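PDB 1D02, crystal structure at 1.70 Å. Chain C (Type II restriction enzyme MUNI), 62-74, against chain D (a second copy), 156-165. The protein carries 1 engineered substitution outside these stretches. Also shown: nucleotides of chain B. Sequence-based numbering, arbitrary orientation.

Chain C 62-74: VIKEIFNPLIDLS
Chain D (156-165) ITRDPKRVRE

The contact joins two copies of one protein where a helix end and the loop after it in chain C pack on the end of a 3-10 segment and the helix start that follows in chain D, through two direct hydrogen bonds set beside an apolar patch; 534 Å² is buried. In register, the nearest CA atoms are those of Ile C66 and Arg D158, 4.1 Å apart.

Chain C is helical at Val C62, then extends from Ile C66 (phi/psi -108/175) through Phe C67 (-79/127). Here Phe C67 N donates to Arg D158 O (2.9 Å, 161°). Arg D158 (-124/7; m, t, p, chi4 -106°) returns a bond from NE to Glu C65 O (2.8 Å, 149°).

In chain D, Asp D159 OD1 caps the helix, accepting from Lys D161 N (2.8 Å) and Arg D162 N (2.9 Å). Pro D160 points toward chain C, its CG 3.5 Å from Pro C69 CG. Ile C66 (p, t) places CG2 4.2 Å from Val D163 CG2, while Val C62 CG1 (t) meets Val D163 CG1 at 4.0 Å.

Arg D164 (m, t, t, chi4 78°) is held by NH1 to Pro D160 O (2.9 Å); Leu C73 CD1 (m, t) covers one guanidinium face, 3.3 Å from NH2. Water 2 accepts from Arg D164 NH1 (3.0 Å) and donates to Asn C68 OD1 (2.7 Å).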

ATOM      1  N   VAL C  62      -7.322  23.079  -5.219  1.00 33.46           N
ATOM      2  CA  VAL C  62      -7.917  21.751  -5.303  1.00 27.26           C
ATOM      3  C   VAL C  62      -9.417  21.814  -5.007  1.00 25.50           C
ATOM      4  O   VAL C  62     -10.222  21.182  -5.695  1.00 22.73           O
ATOM      5  CB  VAL C  62      -7.219  20.773  -4.320  1.00 26.46           C
ATOM      6  CG1 VAL C  62      -7.820  19.386  -4.439  1.00 24.40           C
ATOM      7  CG2 VAL C  62      -5.731  20.700  -4.631  1.00 24.50           C
ATOM      8  N   ILE C  63      -9.794  22.588  -3.991  1.00 24.61           N
ATOM      9  CA  ILE C  63     -11.199  22.736  -3.622  1.00 25.23           C
ATOM     10  C   ILE C  63     -12.039  23.147  -4.811  1.00 25.78           C
ATOM     11  O   ILE C  63     -13.135  22.635  -5.019  1.00 25.37           O
ATOM     12  CB  ILE C  63     -11.384  23.804  -2.522  1.00 26.47           C
ATOM     13  CG1 ILE C  63     -10.727  23.330  -1.230  1.00 26.47           C
ATOM     14  CG2 ILE C  63     -12.874  24.067  -2.286  1.00 25.37           C
ATOM     15  CD1 ILE C  63     -11.410  22.130  -0.635  1.00 28.64           C
ATOM     16  N   LYS C  64     -11.518  24.076  -5.599  1.00 26.96           N
ATOM     17  CA  LYS C  64     -12.237  24.565  -6.761  1.00 28.23           C
ATOM     18  C   LYS C  64     -12.426  23.499  -7.829  1.00 26.05           C
ATOM     19  O   LYS C  64     -13.371  23.551  -8.600  1.00 26.34           O
ATOM     20  CB  LYS C  64     -11.493  25.759  -7.364  1.00 33.30           C
ATOM     21  CG  LYS C  64     -11.355  26.935  -6.407  1.00 40.71           C
ATOM     22  CD  LYS C  64     -10.223  27.877  -6.822  1.00 45.20           C
ATOM     23  CE  LYS C  64      -9.987  28.956  -5.759  1.00 47.63           C
ATOM     24  NZ  LYS C  64      -8.760  29.758  -6.035  1.00 49.09           N
ATOM     25  N   GLU C  65     -11.536  22.519  -7.869  1.00 22.01           N
ATOM     26  CA  GLU C  65     -11.630  21.503  -8.907  1.00 19.75           C
ATOM     27  C   GLU C  65     -12.371  20.226  -8.531  1.00 16.25           C
ATOM     28  O   GLU C  65     -12.633  19.399  -9.403  1.00 14.51           O
ATOM     29  CB  GLU C  65     -10.228  21.131  -9.402  1.00 22.44           C
ATOM     30  CG  GLU C  65      -9.354  22.322  -9.752  1.00 28.53           C
ATOM     31  CD  GLU C  65      -9.966  23.206 -10.821  1.00 33.23           C
ATOM     32  OE1 GLU C  65      -9.618  24.411 -10.867  1.00 37.23           O
ATOM     33  OE2 GLU C  65     -10.783  22.707 -11.624  1.00 34.93           O
ATOM     34  N   ILE C  66     -12.696  20.040  -7.259  1.00 13.56           N
ATOM     35  CA  ILE C  66     -13.374  18.802  -6.876  1.00 11.45           C
ATOM     36  C   ILE C  66     -14.844  19.017  -6.536  1.00 11.50           C
ATOM     37  O   ILE C  66     -15.341  20.152  -6.538  1.00 10.88           O
ATOM     38  CB  ILE C  66     -12.679  18.127  -5.669  1.00 11.45           C
ATOM     39  CG1 ILE C  66     -12.867  18.970  -4.404  1.00 11.61           C
ATOM     40  CG2 ILE C  66     -11.178  17.963  -5.952  1.00 11.10           C
ATOM     41  CD1 ILE C  66     -12.416  18.262  -3.145  1.00 13.34           C
ATOM     42  N   PHE C  67     -15.545  17.918  -6.285  1.00  9.55           N
ATOM     43  CA  PHE C  67     -16.955  17.975  -5.899  1.00 10.37           C
ATOM     44  C   PHE C  67     -17.027  18.342  -4.422  1.00 11.69           C
ATOM     45  O   PHE C  67     -16.385  17.706  -3.581  1.00 11.02           O
ATOM     46  CB  PHE C  67     -17.615  16.617  -6.152  1.00 10.49           C
ATOM     47  CG  PHE C  67     -19.020  16.512  -5.617  1.00 10.92           C
ATOM     48  CD1 PHE C  67     -19.984  17.444  -5.982  1.00 13.61           C
ATOM     49  CD2 PHE C  67     -19.367  15.488  -4.748  1.00 10.84           C
ATOM     50  CE1 PHE C  67     -21.289  17.354  -5.479  1.00 13.17           C
ATOM     51  CE2 PHE C  67     -20.674  15.386  -4.230  1.00 11.85           C
ATOM     52  CZ  PHE C  67     -21.629  16.322  -4.598  1.00 14.07           C
ATOM     53  N   ASN C  68     -17.799  19.380  -4.102  1.00 13.71           N
ATOM     54  CA  ASN C  68     -17.930  19.820  -2.725  1.00 17.39           C
ATOM     55  C   ASN C  68     -19.370  19.643  -2.250  1.00 20.04           C
ATOM     56  O   ASN C  68     -20.203  20.534  -2.399  1.00 20.07           O
ATOM     57  CB  ASN C  68     -17.490  21.286  -2.610  1.00 18.63           C
ATOM     58  CG  ASN C  68     -16.014  21.480  -2.958  1.00 21.14           C
ATOM     59  OD1 ASN C  68     -15.127  20.993  -2.252  1.00 22.93           O
ATOM     60  ND2 ASN C  68     -15.749  22.184  -4.050  1.00 21.22           N
ATOM     61  N   PRO C  69     -19.673  18.487  -1.648  1.00 22.92           N
ATOM     62  CA  PRO C  69     -21.024  18.204  -1.160  1.00 26.31           C
ATOM     63  C   PRO C  69     -21.438  19.123  -0.026  1.00 29.92           C
ATOM     64  O   PRO C  69     -20.600  19.684   0.672  1.00 29.08           O
ATOM     65  CB  PRO C  69     -20.943  16.757  -0.671  1.00 25.15           C
ATOM     66  CG  PRO C  69     -19.531  16.303  -0.959  1.00 25.11           C
ATOM     67  CD  PRO C  69     -18.706  17.523  -1.107  1.00 23.74           C
ATOM     68  N   LEU C  70     -22.744  19.262   0.148  1.00 36.20           N
ATOM     69  CA  LEU C  70     -23.290  20.069   1.227  1.00 42.59           C
ATOM     70  C   LEU C  70     -23.013  19.209   2.459  1.00 43.16           C
ATOM     71  O   LEU C  70     -23.756  18.266   2.738  1.00 44.40           O
ATOM     72  CB  LEU C  70     -24.795  20.233   1.029  1.00 48.29           C
ATOM     73  CG  LEU C  70     -25.490  21.281   1.889  1.00 53.31           C
ATOM     74  CD1 LEU C  70     -24.904  22.654   1.577  1.00 55.57           C
ATOM     75  CD2 LEU C  70     -26.987  21.251   1.611  1.00 56.06           C
ATOM     76  N   ILE C  71     -21.942  19.512   3.186  1.00 42.22           N
ATOM     77  CA  ILE C  71     -21.597  18.699   4.343  1.00 41.22           C
ATOM     78  C   ILE C  71     -20.758  19.466   5.370  1.00 40.35           C
ATOM     79  O   ILE C  71     -19.878  20.246   5.006  1.00 40.89           O
ATOM     80  CB  ILE C  71     -20.819  17.437   3.874  1.00 40.73           C
ATOM     81  CG1 ILE C  71     -20.834  16.359   4.947  1.00 40.81           C
ATOM     82  CG2 ILE C  71     -19.377  17.800   3.562  1.00 40.56           C
ATOM     83  CD1 ILE C  71     -20.008  15.147   4.572  1.00 39.81           C
ATOM     84  N   ASP C  72     -21.039  19.246   6.654  1.00 38.76           N
ATOM     85  CA  ASP C  72     -20.281  19.902   7.717  1.00 36.68           C
ATOM     86  C   ASP C  72     -19.063  19.046   8.047  1.00 36.09           C
ATOM     87  O   ASP C  72     -19.127  18.146   8.894  1.00 35.70           O
ATOM     88  CB  ASP C  72     -21.142  20.083   8.967  1.00 36.28           C
ATOM     89  CG  ASP C  72     -20.348  20.616  10.142  1.00 35.33           C
ATOM     90  OD1 ASP C  72     -19.304  21.264   9.912  1.00 35.90           O
ATOM     91  OD2 ASP C  72     -20.769  20.400  11.298  1.00 36.88           O
ATOM     92  N   LEU C  73     -17.954  19.338   7.374  1.00 35.35           N
ATOM     93  CA  LEU C  73     -16.725  18.578   7.547  1.00 35.20           C
ATOM     94  C   LEU C  73     -16.157  18.587   8.962  1.00 36.30           C
ATOM     95  O   LEU C  73     -15.435  17.667   9.348  1.00 36.36           O
ATOM     96  CB  LEU C  73     -15.668  19.065   6.548  1.00 32.90           C
ATOM     97  CG  LEU C  73     -15.960  18.783   5.069  1.00 31.79           C
ATOM     98  CD1 LEU C  73     -14.789  19.258   4.220  1.00 31.83           C
ATOM     99  CD2 LEU C  73     -16.190  17.298   4.849  1.00 30.62           C
ATOM    100  N   SER C  74     -16.492  19.612   9.742  1.00 37.36           N
ATOM    101  CA  SER C  74     -15.991  19.706  11.107  1.00 37.90           C
ATOM    102  C   SER C  74     -16.549  18.598  11.991  1.00 37.58           C
ATOM    103  O   SER C  74     -15.913  18.203  12.965  1.00 38.50           O
ATOM    104  CB  SER C  74     -16.344  21.067  11.717  1.00 38.51           C
ATOM    105  OG  SER C  74     -17.723  21.137  12.031  1.00 39.37           O
TER
ATOM    106  N   ILE D 156     -12.597   9.465  -9.079  1.00  7.69           N
ATOM    107  CA  ILE D 156     -11.954   9.461  -7.763  1.00  7.69           C
ATOM    108  C   ILE D 156     -11.206  10.772  -7.542  1.00  7.69           C
ATOM    109  O   ILE D 156     -11.130  11.267  -6.414  1.00  8.41           O
ATOM    110  CB  ILE D 156     -10.967   8.258  -7.611  1.00  8.25           C
ATOM    111  CG1 ILE D 156     -10.334   8.245  -6.216  1.00  7.69           C
ATOM    112  CG2 ILE D 156      -9.892   8.313  -8.696  1.00  7.69           C
ATOM    113  CD1 ILE D 156      -9.449   6.981  -5.952  1.00  7.69           C
ATOM    114  N   THR D 157     -10.707  11.371  -8.621  1.00  7.69           N
ATOM    115  CA  THR D 157      -9.928  12.610  -8.504  1.00  7.69           C
ATOM    116  C   THR D 157     -10.723  13.821  -8.064  1.00  7.78           C
ATOM    117  O   THR D 157     -10.142  14.867  -7.770  1.00  7.69           O
ATOM    118  CB  THR D 157      -9.246  12.990  -9.830  1.00  8.11           C
ATOM    119  OG1 THR D 157     -10.251  13.217 -10.822  1.00  7.69           O
ATOM    120  CG2 THR D 157      -8.326  11.882 -10.304  1.00  7.69           C
ATOM    121  N   ARG D 158     -12.048  13.697  -8.023  1.00  8.02           N
ATOM    122  CA  ARG D 158     -12.876  14.827  -7.597  1.00  7.69           C
ATOM    123  C   ARG D 158     -13.774  14.441  -6.423  1.00  8.50           C
ATOM    124  O   ARG D 158     -14.623  15.210  -6.004  1.00  9.13           O
ATOM    125  CB  ARG D 158     -13.734  15.309  -8.780  1.00  8.44           C
ATOM    126  CG  ARG D 158     -12.898  15.878  -9.961  1.00  8.36           C
ATOM    127  CD  ARG D 158     -13.773  16.539 -11.038  1.00  7.69           C
ATOM    128  NE  ARG D 158     -14.522  17.666 -10.492  1.00 10.32           N
ATOM    129  CZ  ARG D 158     -15.829  17.634 -10.230  1.00  9.32           C
ATOM    130  NH1 ARG D 158     -16.537  16.530 -10.475  1.00  8.48           N
ATOM    131  NH2 ARG D 158     -16.427  18.699  -9.695  1.00  9.31           N
ATOM    132  N   ASP D 159     -13.577  13.242  -5.900  1.00  7.69           N
ATOM    133  CA  ASP D 159     -14.378  12.730  -4.774  1.00  7.99           C
ATOM    134  C   ASP D 159     -13.816  13.396  -3.508  1.00  8.06           C
ATOM    135  O   ASP D 159     -12.633  13.282  -3.212  1.00  7.69           O
ATOM    136  CB  ASP D 159     -14.203  11.208  -4.751  1.00  7.69           C
ATOM    137  CG  ASP D 159     -14.896  10.533  -3.576  1.00  7.69           C
ATOM    138  OD1 ASP D 159     -14.700  10.987  -2.424  1.00  7.69           O
ATOM    139  OD2 ASP D 159     -15.618   9.528  -3.828  1.00  7.69           O
ATOM    140  N   PRO D 160     -14.663  14.102  -2.745  1.00  7.69           N
ATOM    141  CA  PRO D 160     -14.246  14.797  -1.530  1.00  9.89           C
ATOM    142  C   PRO D 160     -13.590  13.964  -0.437  1.00  9.04           C
ATOM    143  O   PRO D 160     -12.712  14.451   0.290  1.00  9.47           O
ATOM    144  CB  PRO D 160     -15.536  15.484  -1.079  1.00  8.59           C
ATOM    145  CG  PRO D 160     -16.563  14.527  -1.495  1.00 10.11           C
ATOM    146  CD  PRO D 160     -16.124  14.166  -2.903  1.00  7.69           C
ATOM    147  N   LYS D 161     -14.004  12.705  -0.318  1.00  9.42           N
ATOM    148  CA  LYS D 161     -13.404  11.832   0.686  1.00  7.92           C
ATOM    149  C   LYS D 161     -12.083  11.235   0.153  1.00  8.33           C
ATOM    150  O   LYS D 161     -11.050  11.264   0.840  1.00  8.83           O
ATOM    151  CB  LYS D 161     -14.384  10.712   1.061  1.00  8.07           C
ATOM    152  CG  LYS D 161     -13.790   9.708   2.031  1.00  9.38           C
ATOM    153  CD  LYS D 161     -14.654   8.437   2.157  1.00 11.54           C
ATOM    154  CE  LYS D 161     -16.003   8.756   2.749  1.00 14.60           C
ATOM    155  NZ  LYS D 161     -16.664   7.499   3.201  1.00 11.81           N
ATOM    156  N   ARG D 162     -12.101  10.707  -1.070  1.00  7.76           N
ATOM    157  CA  ARG D 162     -10.890  10.121  -1.648  1.00  7.69           C
ATOM    158  C   ARG D 162      -9.752  11.117  -1.809  1.00  8.14           C
ATOM    159  O   ARG D 162      -8.600  10.764  -1.579  1.00  7.94           O
ATOM    160  CB  ARG D 162     -11.206   9.491  -3.010  1.00  7.69           C
ATOM    161  CG  ARG D 162     -12.180   8.313  -2.916  1.00  7.69           C
ATOM    162  CD  ARG D 162     -11.484   6.964  -2.623  1.00  7.69           C
ATOM    163  NE  ARG D 162     -12.473   6.063  -2.064  1.00  7.69           N
ATOM    164  CZ  ARG D 162     -12.639   5.860  -0.764  1.00  7.69           C
ATOM    165  NH1 ARG D 162     -11.837   6.462   0.114  1.00  7.69           N
ATOM    166  NH2 ARG D 162     -13.697   5.189  -0.333  1.00  7.69           N
ATOM    167  N   VAL D 163     -10.047  12.352  -2.217  1.00  7.69           N
ATOM    168  CA  VAL D 163      -8.961  13.319  -2.390  1.00  7.69           C
ATOM    169  C   VAL D 163      -8.310  13.620  -1.044  1.00  7.69           C
ATOM    170  O   VAL D 163      -7.096  13.703  -0.933  1.00  7.69           O
ATOM    171  CB  VAL D 163      -9.492  14.590  -3.080  1.00  7.69           C
ATOM    172  CG1 VAL D 163      -8.467  15.719  -3.038  1.00  8.09           C
ATOM    173  CG2 VAL D 163      -9.815  14.234  -4.548  1.00  7.69           C
ATOM    174  N   ARG D 164      -9.132  13.744  -0.009  1.00  7.76           N
ATOM    175  CA  ARG D 164      -8.613  14.003   1.325  1.00  8.98           C
ATOM    176  C   ARG D 164      -7.872  12.780   1.889  1.00  9.36           C
ATOM    177  O   ARG D 164      -6.853  12.918   2.577  1.00  7.97           O
ATOM    178  CB  ARG D 164      -9.777  14.416   2.223  1.00  7.69           C
ATOM    179  CG  ARG D 164     -10.329  15.810   1.838  1.00 10.05           C
ATOM    180  CD  ARG D 164     -11.351  16.319   2.875  1.00 10.92           C
ATOM    181  NE  ARG D 164     -11.719  17.723   2.639  1.00 12.95           N
ATOM    182  CZ  ARG D 164     -12.565  18.142   1.696  1.00 13.89           C
ATOM    183  NH1 ARG D 164     -13.158  17.272   0.883  1.00 13.47           N
ATOM    184  NH2 ARG D 164     -12.813  19.452   1.554  1.00 14.00           N
ATOM    185  N   GLU D 165      -8.386  11.595   1.590  1.00  7.69           N
ATOM    186  CA  GLU D 165      -7.758  10.347   2.037  1.00  7.69           C
ATOM    187  C   GLU D 165      -6.339  10.217   1.464  1.00  7.79           C
ATOM    188  O   GLU D 165      -5.360   9.999   2.198  1.00  7.69           O
ATOM    189  CB  GLU D 165      -8.601   9.153   1.556  1.00  7.69           C
ATOM    190  CG  GLU D 165      -7.899   7.786   1.646  1.00  7.69           C
ATOM    191  CD  GLU D 165      -8.685   6.716   0.895  1.00  7.69           C
ATOM    192  OE1 GLU D 165      -9.067   6.965  -0.277  1.00  7.69           O
ATOM    193  OE2 GLU D 165      -8.908   5.635   1.478  1.00  7.69           O
TER
ATOM    194  P    DC B   2     -15.762   6.171   6.859  1.00 13.61           P
ATOM    195  OP1  DC B   2     -14.891   6.552   7.995  1.00 13.70           O
ATOM    196  OP2  DC B   2     -15.807   7.027   5.647  1.00 14.92           O
ATOM    197  O5'  DC B   2     -15.356   4.705   6.433  1.00 12.95           O
ATOM    198  C5'  DC B   2     -15.446   3.687   7.399  1.00 11.54           C
ATOM    199  C4'  DC B   2     -15.129   2.358   6.778  1.00  8.80           C
ATOM    200  O4'  DC B   2     -16.273   1.922   6.012  1.00  9.85           O
ATOM    201  C3'  DC B   2     -13.915   2.295   5.840  1.00  9.90           C
ATOM    202  O3'  DC B   2     -12.998   1.399   6.470  1.00  7.69           O
ATOM    203  C2'  DC B   2     -14.501   1.794   4.518  1.00 11.25           C
ATOM    204  C1'  DC B   2     -15.814   1.138   4.946  1.00  9.69           C
ATOM    205  N1   DC B   2     -16.905   1.072   3.966  1.00  8.82           N
ATOM    206  C2   DC B   2     -17.510  -0.166   3.735  1.00  9.54           C
ATOM    207  O2   DC B   2     -17.098  -1.158   4.376  1.00 11.26           O
ATOM    208  N3   DC B   2     -18.522  -0.255   2.841  1.00  9.08           N
ATOM    209  C4   DC B   2     -18.948   0.847   2.218  1.00  8.62           C
ATOM    210  N4   DC B   2     -19.960   0.734   1.367  1.00  7.96           N
ATOM    211  C5   DC B   2     -18.355   2.125   2.449  1.00  7.90           C
ATOM    212  C6   DC B   2     -17.341   2.189   3.315  1.00 10.26           C
HETATM  213  O   HOH W   1     -15.300  21.350  -9.895  1.00 26.68           O
HETATM  214  O   HOH W   2     -15.250  19.128  -0.252  1.00 16.50           O